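Local coordinates for conserved Archaeal protein (Sulfolobus acidocaldarius, PDB 4OPT) that reduces the double bonds of the geranylgeranyl chains of archaeal membrane lipid precursors to give saturated archaeols, using one bound FAD per subunit, at residues A[75-80]-A[203-208]. The protein carries 2 engineered substitutions. Residues are numbered along the deposited sequence; the frame is centred on the assembly and turned at random.
Sequences NGIKLY and LRIFFD. Engineered in segment 203-208: F207 (natural residue Ile). With GRG (geranylgeranyl diphosphate), chain C.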
loop_
_atom_site.group_PDB
_atom_site.type_symbol
_atom_site.label_atom_id
_atom_site.label_comp_id
_atom_site.label_asym_id
_atom_site.label_seq_id
_atom_site.Cartn_x
_atom_site.Cartn_y
_atom_site.Cartn_z
ATOM N N ASN A 75 11.113 17.289 1.994
ATOM C CA ASN A 75 10.712 18.151 3.100
ATOM C C ASN A 75 9.238 18.548 3.054
ATOM O O ASN A 75 8.747 19.227 3.955
ATOM C CB ASN A 75 11.577 19.414 3.128
ATOM C CG ASN A 75 12.958 19.161 3.702
ATOM O OD1 ASN A 75 13.120 18.380 4.638
ATOM N ND2 ASN A 75 13.961 19.824 3.140
ATOM N N GLY A 76 8.533 18.122 2.011
ATOM C CA GLY A 76 7.122 18.437 1.889
ATOM C C GLY A 76 6.502 18.076 0.553
ATOM O O GLY A 76 7.175 17.563 -0.340
ATOM N N ILE A 77 5.205 18.347 0.421
ATOM C CA ILE A 77 4.468 18.038 -0.800
ATOM C C ILE A 77 3.639 19.225 -1.285
ATOM O O ILE A 77 2.816 19.762 -0.543
ATOM C CB ILE A 77 3.522 16.834 -0.605
ATOM C CG1 ILE A 77 4.298 15.598 -0.148
ATOM C CG2 ILE A 77 2.760 16.541 -1.889
ATOM C CD1 ILE A 77 3.422 14.397 0.133
ATOM N N LYS A 78 3.861 19.627 -2.532
ATOM C CA LYS A 78 3.018 20.627 -3.175
ATOM C C LYS A 78 1.952 19.933 -4.014
ATOM O O LYS A 78 2.277 19.200 -4.945
ATOM C CB LYS A 78 3.848 21.564 -4.058
ATOM C CG LYS A 78 4.887 22.390 -3.319
ATOM C CD LYS A 78 5.636 23.295 -4.288
ATOM C CE LYS A 78 6.668 24.150 -3.571
ATOM N NZ LYS A 78 7.397 25.044 -4.514
ATOM N N LEU A 79 0.683 20.153 -3.691
ATOM C CA LEU A 79 -0.386 19.554 -4.482
ATOM C C LEU A 79 -1.187 20.622 -5.226
ATOM O O LEU A 79 -1.558 21.651 -4.659
ATOM C CB LEU A 79 -1.298 18.691 -3.604
ATOM C CG LEU A 79 -2.054 19.290 -2.419
ATOM C CD1 LEU A 79 -3.469 19.671 -2.823
ATOM C CD2 LEU A 79 -2.072 18.307 -1.259
ATOM N N TYR A 80 -1.443 20.363 -6.505
ATOM C CA TYR A 80 -2.020 21.356 -7.403
ATOM C C TYR A 80 -3.492 21.087 -7.706
ATOM O O TYR A 80 -3.959 19.951 -7.623
ATOM C CB TYR A 80 -1.230 21.403 -8.715
ATOM C CG TYR A 80 0.203 21.878 -8.576
ATOM C CD1 TYR A 80 0.596 23.114 -9.071
ATOM C CD2 TYR A 80 1.164 21.086 -7.957
ATOM C CE1 TYR A 80 1.901 23.551 -8.950
ATOM C CE2 TYR A 80 2.472 21.515 -7.832
ATOM C CZ TYR A 80 2.834 22.748 -8.330
ATOM O OH TYR A 80 4.136 23.179 -8.207
ATOM N N LEU A 203 7.754 17.232 -3.190
ATOM C CA LEU A 203 7.004 16.410 -4.129
ATOM C C LEU A 203 5.869 17.220 -4.739
ATOM O O LEU A 203 5.374 18.167 -4.125
ATOM C CB LEU A 203 6.449 15.162 -3.438
ATOM C CG LEU A 203 7.461 14.216 -2.789
ATOM C CD1 LEU A 203 6.756 13.004 -2.198
ATOM C CD2 LEU A 203 8.521 13.791 -3.791
ATOM N N ARG A 204 5.459 16.852 -5.947
ATOM C CA ARG A 204 4.353 17.530 -6.608
ATOM C C ARG A 204 3.243 16.548 -6.961
ATOM O O ARG A 204 3.494 15.505 -7.564
ATOM C CB ARG A 204 4.835 18.253 -7.867
ATOM C CG ARG A 204 5.979 19.224 -7.636
ATOM C CD ARG A 204 6.392 19.893 -8.936
ATOM N NE ARG A 204 7.700 20.533 -8.836
ATOM C CZ ARG A 204 8.345 21.070 -9.867
ATOM N NH1 ARG A 204 7.803 21.045 -11.076
ATOM N NH2 ARG A 204 9.534 21.631 -9.689
ATOM N N ILE A 205 2.018 16.885 -6.576
ATOM C CA ILE A 205 0.859 16.056 -6.885
ATOM C C ILE A 205 -0.202 16.877 -7.609
ATOM O O ILE A 205 -0.637 17.916 -7.118
ATOM C CB ILE A 205 0.255 15.434 -5.611
ATOM C CG1 ILE A 205 1.196 14.367 -5.046
ATOM C CG2 ILE A 205 -1.111 14.833 -5.906
ATOM C CD1 ILE A 205 0.669 13.685 -3.801
ATOM N N PHE A 206 -0.615 16.410 -8.781
ATOM C CA PHE A 206 -1.580 17.143 -9.586
ATOM C C PHE A 206 -2.916 16.416 -9.654
ATOM O O PHE A 206 -3.004 15.310 -10.185
ATOM C CB PHE A 206 -1.036 17.366 -10.997
ATOM C CG PHE A 206 0.332 17.989 -11.032
ATOM C CD1 PHE A 206 0.482 19.365 -11.072
ATOM C CD2 PHE A 206 1.468 17.196 -11.035
ATOM C CE1 PHE A 206 1.739 19.939 -11.108
ATOM C CE2 PHE A 206 2.728 17.764 -11.070
ATOM C CZ PHE A 206 2.864 19.138 -11.106
ATOM N N PHE A 207 -3.955 17.042 -9.112
ATOM C CA PHE A 207 -5.297 16.478 -9.173
ATOM C C PHE A 207 -6.018 16.937 -10.435
ATOM O O PHE A 207 -6.104 18.133 -10.710
ATOM C CB PHE A 207 -6.104 16.865 -7.933
ATOM C CG PHE A 207 -5.595 16.248 -6.664
ATOM C CD1 PHE A 207 -5.874 14.925 -6.364
ATOM C CD2 PHE A 207 -4.842 16.989 -5.768
ATOM C CE1 PHE A 207 -5.410 14.350 -5.197
ATOM C CE2 PHE A 207 -4.374 16.422 -4.598
ATOM C CZ PHE A 207 -4.658 15.100 -4.312
ATOM N N ASP A 208 -6.526 15.975 -11.198
ATOM C CA ASP A 208 -7.235 16.259 -12.439
ATOM C C ASP A 208 -7.986 15.012 -12.889
ATOM O O ASP A 208 -7.375 13.998 -13.226
ATOM C CB ASP A 208 -6.262 16.728 -13.524
ATOM C CG ASP A 208 -6.948 17.504 -14.633
ATOM O OD1 ASP A 208 -8.072 17.127 -15.025
ATOM O OD2 ASP A 208 -6.359 18.497 -15.111
HETATM C C20 GRG C . 2.428 7.733 -6.329
HETATM C C19 GRG C . 0.929 5.600 -6.064
HETATM C C18 GRG C . 1.717 6.733 -5.446
HETATM C C17 GRG C . 1.797 6.854 -4.107
HETATM C C16 GRG C . 2.581 7.996 -3.501
HETATM C C14 GRG C . 2.382 10.430 -1.658
HETATM C C13 GRG C . 3.096 9.128 -1.375
HETATM C C15 GRG C . 2.617 7.838 -1.999
HETATM C C12 GRG C . 4.171 9.093 -0.567
HETATM C C11 GRG C . 4.697 10.350 0.083
HETATM C C9 GRG C . 5.622 9.930 1.202
HETATM C C8 GRG C . 6.508 11.088 1.600
HETATM C C10 GRG C . 7.939 11.159 1.109
HETATM C C7 GRG C . 6.000 12.050 2.391
HETATM C C6 GRG C . 6.829 13.237 2.836
HETATM C C5 GRG C . 5.954 14.457 3.056
HETATM C C3 GRG C . 4.928 14.233 4.151
HETATM C C4 GRG C . 3.636 15.023 4.129
HETATM C C2 GRG C . 5.156 13.345 5.141
HETATM C C1 GRG C . 4.141 13.100 6.231
HETATM O O1 GRG C . 4.682 12.158 7.123
HETATM P PA GRG C . 5.193 12.706 8.511
HETATM O O1A GRG C . 4.674 11.833 9.628
HETATM O O3A GRG C . 4.627 14.171 8.686
HETATM O O2A GRG C . 6.704 12.722 8.519
HETATM P PB GRG C . 4.882 15.078 9.953
HETATM O O1B GRG C . 3.565 15.325 10.648
HETATM O O2B GRG C . 5.827 14.373 10.899
HETATM O O3B GRG C . 5.481 16.395 9.522
#
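Backbone hydrogen bonds zip G76, K78 and Y80 to L203, I205 and F207, the alternating ladder by which parallel strands pair. K78 N donates to L203 O and Y80 N to I205 O, both close to linear with the acceptor C=O. The last rung, F207 N to Y80 O at 3.3 Å, is longer, its donor 36° out of the carbonyl plane. Strand 202-206, paired here with 70-80, is flanked on its other edge by antiparallel strand 217-221 within a large, curled mixed sheet. On one face of this strand pair, I77 and L203 meet through CG1 and CB (4.0 Å) and line the substrate pocket: I77 CG1 lies 3.8 Å from C5 of geranylgeranyl diphosphate. L79 CD1 reaches the ring edge of the engineered F207 at CE2. On the other face, Y80 and F206 form an offset stack, centroids 4.6 Å apart and planes at 28°; with CG beside its own backbone N (chi1 -52°), F206 brings CE1 over the rim of the tyrosine ring. Replacing Y80 with an alanine would probably strip F206 of the ring stacked on it and R204 CB of its CE2 contact. K78 extends to a salt bridge with D199, and R204 NH2 is hydrogen-bonded to E198 O.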